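Local coordinates for hypothetical conserved protein (Geobacillus kaustophilus, PDB 2QYH) that is of unknown function but belongs to the haloacid dehalogenase-like hydrolases and may be a magnesium-binding phosphatase, at residues G67-F72 and D142-L147; V76-P81 and I188-E193; E153-Y158 and F167-D172. All blocks are in the same frame, centred on the assembly; numbering follows the deposited sequence.

Contact 1: G67-F72 and D142-L147; sequences GQYVVF and DIYQAL
The carbonyl O of Gln68 lies 3.3 Å from Tyr144 CD2, obliquely to that ring, an ordinary van der Waals contact of a peptide oxygen with an aromatic carbon. Beside it the aliphatic start of the Gln68 side chain lies against the backbone of the other segment, CB being 3.7 Å from Tyr144 O. The larger part of the contact is a pair of tyrosine rings. Tyr69 CD1 sits over one face of the Tyr144 ring, nearer its rim than its middle, 3.7 Å from Tyr144 CZ. The planes are inclined at 48° with centroids 5.0 Å apart, so the rings meet obliquely. Tyr144 reaches this place because its CG is anti to its own carbonyl carbon (chi1 -62°), which projects the ring toward the beginning of strand 69-72. A broad flat residue suits the spot: it meets Tyr69, Gln68 O and the side chain of Lys79 together. Replacing Tyr144 by alanine would probably open a gap beside Gln68 O and deprive the Tyr69 ring of its aromatic partner. Tyr144 and Gln145 both face Met104, forming a classic beta bulge at the entry to strand 145-148. The contact joins core sheet to cap sheet, an interface characteristic of HAD hydrolases with a large inserted cap domain.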
loop_
_atom_site.group_PDB
_atom_site.type_symbol
_atom_site.label_atom_id
_atom_site.label_comp_id
_atom_site.label_asym_id
_atom_site.label_seq_id
_atom_site.Cartn_x
_atom_site.Cartn_y
_atom_site.Cartn_z
ATOM N N GLY D 67 11.024 -6.062 15.271
ATOM C CA GLY D 67 12.427 -6.416 15.326
ATOM C C GLY D 67 12.880 -7.724 14.698
ATOM O O GLY D 67 14.079 -7.938 14.556
ATOM N N GLN D 68 11.953 -8.590 14.305
ATOM C CA GLN D 68 12.331 -9.881 13.733
ATOM C C GLN D 68 12.715 -9.918 12.259
ATOM O O GLN D 68 13.170 -10.951 11.773
ATOM C CB GLN D 68 11.232 -10.905 14.008
ATOM C CG GLN D 68 11.361 -11.529 15.387
ATOM C CD GLN D 68 11.510 -10.488 16.474
ATOM O OE1 GLN D 68 10.542 -9.844 16.866
ATOM N NE2 GLN D 68 12.729 -10.306 16.954
ATOM N N TYR D 69 12.541 -8.802 11.558
ATOM C CA TYR D 69 12.884 -8.707 10.141
ATOM C C TYR D 69 13.327 -7.269 9.868
ATOM O O TYR D 69 12.506 -6.354 9.844
ATOM C CB TYR D 69 11.673 -9.054 9.278
ATOM C CG TYR D 69 11.991 -9.240 7.816
ATOM C CD1 TYR D 69 12.704 -10.354 7.370
ATOM C CD2 TYR D 69 11.577 -8.306 6.876
ATOM C CE1 TYR D 69 12.998 -10.530 6.013
ATOM C CE2 TYR D 69 11.864 -8.466 5.524
ATOM C CZ TYR D 69 12.573 -9.577 5.096
ATOM O OH TYR D 69 12.850 -9.716 3.753
ATOM N N VAL D 70 14.629 -7.084 9.671
ATOM C CA VAL D 70 15.200 -5.763 9.454
ATOM C C VAL D 70 15.864 -5.632 8.093
ATOM O O VAL D 70 16.744 -6.415 7.746
ATOM C CB VAL D 70 16.238 -5.463 10.544
ATOM C CG1 VAL D 70 16.741 -4.024 10.420
ATOM C CG2 VAL D 70 15.625 -5.728 11.915
ATOM N N VAL D 71 15.456 -4.622 7.334
ATOM C CA VAL D 71 15.996 -4.403 5.998
ATOM C C VAL D 71 16.731 -3.069 5.869
ATOM O O VAL D 71 16.278 -2.052 6.388
ATOM C CB VAL D 71 14.856 -4.430 4.940
ATOM C CG1 VAL D 71 15.430 -4.200 3.550
ATOM C CG2 VAL D 71 14.102 -5.744 5.010
ATOM N N PHE D 72 17.861 -3.072 5.171
ATOM C CA PHE D 72 18.626 -1.842 4.951
ATOM C C PHE D 72 18.847 -1.606 3.453
ATOM O O PHE D 72 19.435 -2.438 2.768
ATOM C CB PHE D 72 19.985 -1.904 5.653
ATOM C CG PHE D 72 20.852 -0.719 5.372
ATOM C CD1 PHE D 72 20.487 0.545 5.822
ATOM C CD2 PHE D 72 22.005 -0.854 4.614
ATOM C CE1 PHE D 72 21.263 1.663 5.517
ATOM C CE2 PHE D 72 22.786 0.258 4.302
ATOM C CZ PHE D 72 22.415 1.519 4.754
ATOM N N ASP D 142 9.708 -19.563 6.620
ATOM C CA ASP D 142 10.153 -18.887 7.831
ATOM C C ASP D 142 9.023 -17.957 8.262
ATOM O O ASP D 142 8.509 -17.179 7.460
ATOM C CB ASP D 142 11.413 -18.052 7.583
ATOM C CG ASP D 142 12.686 -18.866 7.664
ATOM O OD1 ASP D 142 12.667 -19.950 8.289
ATOM O OD2 ASP D 142 13.712 -18.409 7.117
ATOM N N ILE D 143 8.630 -18.049 9.525
ATOM C CA ILE D 143 7.576 -17.205 10.054
ATOM C C ILE D 143 8.248 -16.251 11.022
ATOM O O ILE D 143 9.056 -16.672 11.847
ATOM C CB ILE D 143 6.525 -18.051 10.787
ATOM C CG1 ILE D 143 5.922 -19.060 9.812
ATOM C CG2 ILE D 143 5.456 -17.167 11.385
ATOM C CD1 ILE D 143 5.383 -18.443 8.546
ATOM N N TYR D 144 7.934 -14.964 10.925
ATOM C CA TYR D 144 8.560 -13.988 11.808
ATOM C C TYR D 144 7.648 -13.531 12.926
ATOM O O TYR D 144 8.100 -12.947 13.915
ATOM C CB TYR D 144 9.037 -12.780 11.007
ATOM C CG TYR D 144 10.079 -13.137 9.981
ATOM C CD1 TYR D 144 9.748 -13.256 8.629
ATOM C CD2 TYR D 144 11.391 -13.408 10.365
ATOM C CE1 TYR D 144 10.701 -13.638 7.687
ATOM C CE2 TYR D 144 12.351 -13.794 9.432
ATOM C CZ TYR D 144 12.002 -13.907 8.098
ATOM O OH TYR D 144 12.953 -14.294 7.183
ATOM N N GLN D 145 6.364 -13.818 12.779
ATOM C CA GLN D 145 5.392 -13.415 13.773
ATOM C C GLN D 145 4.105 -14.148 13.449
ATOM O O GLN D 145 3.874 -14.532 12.300
ATOM C CB GLN D 145 5.194 -11.900 13.696
ATOM C CG GLN D 145 4.343 -11.299 14.783
ATOM C CD GLN D 145 4.421 -9.783 14.787
ATOM O OE1 GLN D 145 5.502 -9.208 14.958
ATOM N NE2 GLN D 145 3.276 -9.123 14.600
ATOM N N ALA D 146 3.275 -14.365 14.460
ATOM C CA ALA D 146 2.022 -15.064 14.239
ATOM C C ALA D 146 0.919 -14.387 15.020
ATOM O O ALA D 146 1.174 -13.493 15.833
ATOM C CB ALA D 146 2.152 -16.530 14.657
ATOM N N LEU D 147 -0.309 -14.817 14.756
ATOM C CA LEU D 147 -1.474 -14.270 15.425
ATOM C C LEU D 147 -2.276 -15.404 16.034
ATOM O O LEU D 147 -2.569 -16.399 15.366
ATOM C CB LEU D 147 -2.340 -13.507 14.426
ATOM C CG LEU D 147 -1.780 -12.199 13.866
ATOM C CD1 LEU D 147 -2.602 -11.770 12.668
ATOM C CD2 LEU D 147 -1.798 -11.120 14.946
#

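Contact 2: V76-P81 and I188-E193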
loop_
_atom_site.group_PDB
_atom_site.type_symbol
_atom_site.label_atom_id
_atom_site.label_comp_id
_atom_site.label_asym_id
_atom_site.label_seq_id
_atom_site.Cartn_x
_atom_site.Cartn_y
_atom_site.Cartn_z
ATOM N N VAL D 76 17.955 -7.524 3.296
ATOM C CA VAL D 76 17.758 -8.015 4.645
ATOM C C VAL D 76 19.054 -7.859 5.413
ATOM O O VAL D 76 20.110 -8.276 4.954
ATOM C CB VAL D 76 17.325 -9.491 4.642
ATOM C CG1 VAL D 76 17.176 -9.992 6.071
ATOM C CG2 VAL D 76 16.005 -9.635 3.898
ATOM N N LEU D 77 18.960 -7.252 6.590
ATOM C CA LEU D 77 20.121 -6.997 7.427
ATOM C C LEU D 77 20.158 -7.947 8.606
ATOM O O LEU D 77 21.224 -8.318 9.090
ATOM C CB LEU D 77 20.075 -5.558 7.945
ATOM C CG LEU D 77 21.378 -5.066 8.561
ATOM C CD1 LEU D 77 22.117 -4.271 7.535
ATOM C CD2 LEU D 77 21.099 -4.208 9.776
ATOM N N TYR D 78 18.977 -8.332 9.068
ATOM C CA TYR D 78 18.854 -9.232 10.198
ATOM C C TYR D 78 17.479 -9.872 10.191
ATOM O O TYR D 78 16.486 -9.214 9.890
ATOM C CB TYR D 78 19.063 -8.455 11.502
ATOM C CG TYR D 78 18.713 -9.231 12.747
ATOM C CD1 TYR D 78 17.426 -9.199 13.279
ATOM C CD2 TYR D 78 19.655 -10.057 13.354
ATOM C CE1 TYR D 78 17.091 -9.978 14.382
ATOM C CE2 TYR D 78 19.330 -10.840 14.452
ATOM C CZ TYR D 78 18.053 -10.801 14.961
ATOM O OH TYR D 78 17.739 -11.612 16.036
ATOM N N LYS D 79 17.417 -11.160 10.497
ATOM C CA LYS D 79 16.133 -11.835 10.546
ATOM C C LYS D 79 16.126 -12.971 11.550
ATOM O O LYS D 79 17.013 -13.818 11.565
ATOM C CB LYS D 79 15.710 -12.326 9.159
ATOM C CG LYS D 79 16.745 -13.095 8.384
ATOM C CD LYS D 79 16.198 -13.465 7.015
ATOM C CE LYS D 79 17.262 -14.123 6.144
ATOM N NZ LYS D 79 17.802 -15.352 6.789
ATOM N N GLN D 80 15.111 -12.959 12.403
ATOM C CA GLN D 80 14.947 -13.955 13.443
ATOM C C GLN D 80 13.577 -14.631 13.325
ATOM O O GLN D 80 12.576 -14.125 13.831
ATOM C CB GLN D 80 15.073 -13.280 14.807
ATOM C CG GLN D 80 15.102 -14.221 15.992
ATOM C CD GLN D 80 14.783 -13.506 17.298
ATOM O OE1 GLN D 80 15.264 -12.394 17.552
ATOM N NE2 GLN D 80 13.970 -14.144 18.137
ATOM N N PRO D 81 13.514 -15.776 12.631
ATOM C CA PRO D 81 12.247 -16.494 12.475
ATOM C C PRO D 81 11.822 -17.057 13.821
ATOM O O PRO D 81 12.642 -17.194 14.734
ATOM C CB PRO D 81 12.596 -17.627 11.511
ATOM C CG PRO D 81 13.774 -17.114 10.762
ATOM C CD PRO D 81 14.573 -16.396 11.816
ATOM N N ILE D 188 16.124 -2.010 16.256
ATOM C CA ILE D 188 16.820 -0.756 16.010
ATOM C C ILE D 188 18.243 -0.864 16.531
ATOM O O ILE D 188 19.164 -0.261 15.978
ATOM C CB ILE D 188 16.097 0.431 16.712
ATOM C CG1 ILE D 188 14.817 0.768 15.947
ATOM C CG2 ILE D 188 16.988 1.658 16.763
ATOM C CD1 ILE D 188 13.992 1.842 16.569
ATOM N N ARG D 189 18.430 -1.645 17.589
ATOM C CA ARG D 189 19.759 -1.803 18.156
ATOM C C ARG D 189 20.743 -2.485 17.202
ATOM O O ARG D 189 21.887 -2.051 17.107
ATOM C CB ARG D 189 19.709 -2.564 19.477
ATOM C CG ARG D 189 21.055 -2.610 20.181
ATOM C CD ARG D 189 20.905 -3.082 21.611
ATOM N NE ARG D 189 21.469 -4.408 21.846
ATOM C CZ ARG D 189 21.151 -5.498 21.157
ATOM N NH1 ARG D 189 20.271 -5.431 20.170
ATOM N NH2 ARG D 189 21.697 -6.664 21.469
HETATM N N MSE D 190 20.331 -3.539 16.497
HETATM C CA MSE D 190 21.281 -4.166 15.573
HETATM C C MSE D 190 21.349 -3.489 14.237
HETATM O O MSE D 190 22.336 -3.624 13.521
HETATM C CB MSE D 190 20.997 -5.636 15.328
HETATM C CG MSE D 190 19.749 -6.147 15.918
HETATM SE SE MSE D 190 20.198 -7.849 16.659
HETATM C CE MSE D 190 22.133 -7.824 16.544
HETATM N N MSE D 191 20.285 -2.791 13.874
HETATM C CA MSE D 191 20.323 -2.067 12.633
HETATM C C MSE D 191 21.533 -1.139 12.792
HETATM O O MSE D 191 22.446 -1.143 11.957
HETATM C CB MSE D 191 19.058 -1.244 12.453
HETATM C CG MSE D 191 19.215 -0.138 11.434
HETATM SE SE MSE D 191 18.307 -0.469 9.780
HETATM C CE MSE D 191 19.686 -1.429 8.849
ATOM N N ILE D 192 21.556 -0.379 13.894
ATOM C CA ILE D 192 22.642 0.563 14.138
ATOM C C ILE D 192 23.971 -0.093 14.488
ATOM O O ILE D 192 25.036 0.492 14.270
ATOM C CB ILE D 192 22.270 1.601 15.229
ATOM C CG1 ILE D 192 22.178 0.932 16.602
ATOM C CG2 ILE D 192 20.947 2.270 14.866
ATOM C CD1 ILE D 192 21.874 1.888 17.729
ATOM N N GLU D 193 23.920 -1.305 15.024
ATOM C CA GLU D 193 25.140 -2.019 15.357
ATOM C C GLU D 193 25.785 -2.443 14.045
ATOM O O GLU D 193 26.970 -2.215 13.826
ATOM C CB GLU D 193 24.824 -3.243 16.207
ATOM C CG GLU D 193 25.181 -3.078 17.665
ATOM C CD GLU D 193 24.712 -4.247 18.514
ATOM O OE1 GLU D 193 24.861 -5.413 18.068
ATOM O OE2 GLU D 193 24.203 -3.997 19.630
#
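Strand 76-79 and helix 188-193 run more nearly antiparallel than parallel, at 137° between their directions, with axes 8.8 Å apart at closest approach and Leu77 and Met191 nearest in register. The strand is not regular here: Leu77 and Tyr78 both face Val70 of the adjoining strand, a classic beta bulge. The bulge presents two consecutive side chains to the helix, where a regular strand would send them to opposite sides.

Leu77 uses its CD2 branch, which meets the terminal methyl CE of Met191 at 3.3 Å and also lies 4.0 Å from the backbone O of Met190. The two side chains cross at about a right angle. The first side-chain bond of Met191 points neither toward the strand nor away from it; with CG anti to the backbone N (chi1 161°), its next two torsions bend CE to the leucine. A branched side chain and a long flexible one suit this apolar seam, since the methionine can follow the leucine's surface.

Tyr78 forms a Met-aromatic contact with Met190; both methionines are selenomethionines in the crystal. Met190 SE stands over one face of the ring, 4.0 Å from the centroid and 17° off the ring normal. Met190 is poorly ordered, so its exact pose deserves caution. At the far end of the same ring, Tyr78 OH donates to Gln80 OE1 at 3.0 Å, which should restrain the ring from swinging. On the helix, Arg189 and Glu193, one turn apart, attract by charge, and Arg189 has a second salt bridge with Glu186.

Helix 184-195 thus lies against the core sheet from edge strand 75-79 inward, Met191 touching Val70 and Phe72 of strand 69-72 and Phe7 of the more central strand 5-8, while Ile188 reaches Met214 of helix 212-217.

Contact 3: E153-Y158 and F167-D172; sequences EEEEPY and FVRWHD
Glu155 holds its CG between the backbone N and the carbonyl carbon (chi1 61°) and runs extended from there, while Arg169 bends at its third torsion (-68°), and together these turn carboxylate and guanidinium toward each other. The salt bridge is side-on and converges on one oxygen: Arg169 NE and Arg169 NH2 each donate to Glu155 OE1, at 2.7 Å in both cases. The oxygen lies in the guanidinium plane, and the two flat groups are only 25° apart. A water links NE weakly to Glu155 OE2. The third nitrogen, Arg169 NH1, donates to His171 O at 3.0 Å and also to Cys150 O, so arginine suits the site by spreading its donors around one plane and is held against rotation.

Beside the charges lies an apolar patch. Tyr158 CB sits over one face of the Phe167 ring, 4.0 Å from CZ, while the tyrosine's far end leads away to a hydrogen bond between its OH and His99.

The contact ties segment 153-158, which runs into helix 156-161, to strand 165-171, at the edge of the antiparallel cap sheet, with Leu148 of strand 145-148 touched by both Tyr158 and Phe167.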
loop_
_atom_site.group_PDB
_atom_site.type_symbol
_atom_site.label_atom_id
_atom_site.label_comp_id
_atom_site.label_asym_id
_atom_site.label_seq_id
_atom_site.Cartn_x
_atom_site.Cartn_y
_atom_site.Cartn_z
ATOM N N GLU D 153 -9.417 -13.935 28.372
ATOM C CA GLU D 153 -9.766 -14.904 29.405
ATOM C C GLU D 153 -9.177 -16.281 29.112
ATOM O O GLU D 153 -9.051 -17.106 30.013
ATOM C CB GLU D 153 -11.289 -15.036 29.519
ATOM C CG GLU D 153 -12.027 -13.737 29.803
ATOM C CD GLU D 153 -11.963 -12.757 28.646
ATOM O OE1 GLU D 153 -12.438 -13.105 27.545
ATOM O OE2 GLU D 153 -11.438 -11.638 28.837
ATOM N N GLU D 154 -8.806 -16.521 27.858
ATOM C CA GLU D 154 -8.272 -17.818 27.457
ATOM C C GLU D 154 -6.753 -17.900 27.249
ATOM O O GLU D 154 -6.210 -18.998 27.082
ATOM C CB GLU D 154 -8.965 -18.264 26.168
ATOM C CG GLU D 154 -10.473 -18.093 26.182
ATOM C CD GLU D 154 -11.095 -18.261 24.803
ATOM O OE1 GLU D 154 -10.884 -17.388 23.932
ATOM O OE2 GLU D 154 -11.796 -19.274 24.589
ATOM N N GLU D 155 -6.070 -16.758 27.264
ATOM C CA GLU D 155 -4.625 -16.723 27.019
ATOM C C GLU D 155 -3.688 -17.297 28.089
ATOM O O GLU D 155 -2.642 -17.853 27.751
ATOM C CB GLU D 155 -4.191 -15.288 26.687
ATOM C CG GLU D 155 -4.453 -14.292 27.798
ATOM C CD GLU D 155 -4.165 -12.864 27.386
ATOM O OE1 GLU D 155 -4.728 -12.420 26.361
ATOM O OE2 GLU D 155 -3.383 -12.186 28.089
ATOM N N GLU D 156 -4.051 -17.165 29.363
ATOM C CA GLU D 156 -3.219 -17.666 30.467
ATOM C C GLU D 156 -2.387 -18.919 30.140
ATOM O O GLU D 156 -1.160 -18.901 30.248
ATOM C CB GLU D 156 -4.086 -17.935 31.704
ATOM C CG GLU D 156 -3.361 -18.657 32.841
ATOM C CD GLU D 156 -2.264 -17.820 33.473
ATOM O OE1 GLU D 156 -1.394 -17.320 32.732
ATOM O OE2 GLU D 156 -2.268 -17.668 34.714
ATOM N N PRO D 157 -3.046 -20.023 29.741
ATOM C CA PRO D 157 -2.333 -21.264 29.410
ATOM C C PRO D 157 -1.202 -21.059 28.406
ATOM O O PRO D 157 -0.056 -21.413 28.673
ATOM C CB PRO D 157 -3.438 -22.158 28.855
ATOM C CG PRO D 157 -4.642 -21.699 29.616
ATOM C CD PRO D 157 -4.501 -20.200 29.570
ATOM N N TYR D 158 -1.538 -20.489 27.251
ATOM C CA TYR D 158 -0.568 -20.226 26.187
ATOM C C TYR D 158 0.614 -19.428 26.718
ATOM O O TYR D 158 1.772 -19.785 26.492
ATOM C CB TYR D 158 -1.240 -19.450 25.055
ATOM C CG TYR D 158 -2.394 -20.183 24.421
ATOM C CD1 TYR D 158 -2.189 -21.378 23.737
ATOM C CD2 TYR D 158 -3.695 -19.687 24.509
ATOM C CE1 TYR D 158 -3.251 -22.064 23.153
ATOM C CE2 TYR D 158 -4.767 -20.365 23.929
ATOM C CZ TYR D 158 -4.534 -21.552 23.254
ATOM O OH TYR D 158 -5.580 -22.228 22.675
ATOM N N PHE D 167 3.089 -13.001 24.153
ATOM C CA PHE D 167 1.762 -12.701 23.648
ATOM C C PHE D 167 1.369 -11.274 24.028
ATOM O O PHE D 167 1.255 -10.946 25.210
ATOM C CB PHE D 167 0.756 -13.716 24.202
ATOM C CG PHE D 167 1.099 -15.146 23.871
ATOM C CD1 PHE D 167 2.092 -15.817 24.572
ATOM C CD2 PHE D 167 0.468 -15.803 22.813
ATOM C CE1 PHE D 167 2.456 -17.117 24.222
ATOM C CE2 PHE D 167 0.827 -17.105 22.456
ATOM C CZ PHE D 167 1.820 -17.761 23.158
ATOM N N VAL D 168 1.185 -10.429 23.018
ATOM C CA VAL D 168 0.814 -9.032 23.223
ATOM C C VAL D 168 -0.530 -8.788 22.547
ATOM O O VAL D 168 -0.632 -8.820 21.317
ATOM C CB VAL D 168 1.868 -8.082 22.612
ATOM C CG1 VAL D 168 1.515 -6.629 22.916
ATOM C CG2 VAL D 168 3.249 -8.427 23.151
ATOM N N ARG D 169 -1.556 -8.536 23.353
ATOM C CA ARG D 169 -2.903 -8.327 22.842
ATOM C C ARG D 169 -3.112 -6.959 22.202
ATOM O O ARG D 169 -2.616 -5.942 22.692
ATOM C CB ARG D 169 -3.912 -8.553 23.979
ATOM C CG ARG D 169 -5.379 -8.554 23.554
ATOM C CD ARG D 169 -6.263 -9.204 24.620
ATOM N NE ARG D 169 -6.013 -10.641 24.736
ATOM C CZ ARG D 169 -6.467 -11.555 23.883
ATOM N NH1 ARG D 169 -7.206 -11.194 22.844
ATOM N NH2 ARG D 169 -6.170 -12.836 24.061
ATOM N N TRP D 170 -3.854 -6.946 21.096
ATOM C CA TRP D 170 -4.150 -5.713 20.371
ATOM C C TRP D 170 -5.624 -5.662 19.970
ATOM O O TRP D 170 -6.098 -4.646 19.460
ATOM C CB TRP D 170 -3.289 -5.613 19.106
ATOM C CG TRP D 170 -3.481 -6.773 18.185
ATOM C CD1 TRP D 170 -2.891 -7.998 18.279
ATOM C CD2 TRP D 170 -4.378 -6.840 17.065
ATOM N NE1 TRP D 170 -3.363 -8.832 17.290
ATOM C CE2 TRP D 170 -4.272 -8.150 16.534
ATOM C CE3 TRP D 170 -5.251 -5.931 16.463
ATOM C CZ2 TRP D 170 -5.018 -8.566 15.423
ATOM C CZ3 TRP D 170 -5.989 -6.348 15.360
ATOM C CH2 TRP D 170 -5.865 -7.655 14.852
ATOM N N HIS D 171 -6.341 -6.762 20.181
ATOM C CA HIS D 171 -7.761 -6.825 19.838
ATOM C C HIS D 171 -8.480 -7.748 20.824
ATOM O O HIS D 171 -7.836 -8.516 21.537
ATOM C CB HIS D 171 -7.922 -7.329 18.393
ATOM C CG HIS D 171 -9.331 -7.274 17.874
ATOM N ND1 HIS D 171 -10.232 -8.302 18.051
ATOM C CD2 HIS D 171 -9.986 -6.316 17.176
ATOM C CE1 HIS D 171 -11.380 -7.982 17.482
ATOM N NE2 HIS D 171 -11.257 -6.780 16.943
ATOM N N ASP D 172 -9.805 -7.658 20.881
ATOM C CA ASP D 172 -10.589 -8.498 21.783
ATOM C C ASP D 172 -10.419 -9.974 21.501
ATOM O O ASP D 172 -10.438 -10.791 22.418
ATOM C CB ASP D 172 -12.077 -8.171 21.680
ATOM C CG ASP D 172 -12.457 -6.964 22.498
ATOM O OD1 ASP D 172 -13.622 -6.532 22.429
ATOM O OD2 ASP D 172 -11.576 -6.451 23.217
HETATM O O HOH W 1 -4.474 -9.600 27.250
#

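How the contacts relate
From the N terminus, the chain passes through segment 67-72, turns back as strand 75-79 beside it in the core sheet, and then enters the cap. Contact 1 closes when segment 142-147 returns to 67-72. Contact 3 follows in series as a short loop, 153-158 to 167-172, within the cap. Contact 2 closes last, after the chain has returned to the core as helix 184-195; it crosses contact 1 and encloses contact 3. Contacts 1 and 2 touch through their neighbouring strands, whereas Leu147 packs on Trp170 between contacts 1 and 3. Contact 1 thus bridges the two sheets, contact 2 belongs to the core and contact 3 to the cap.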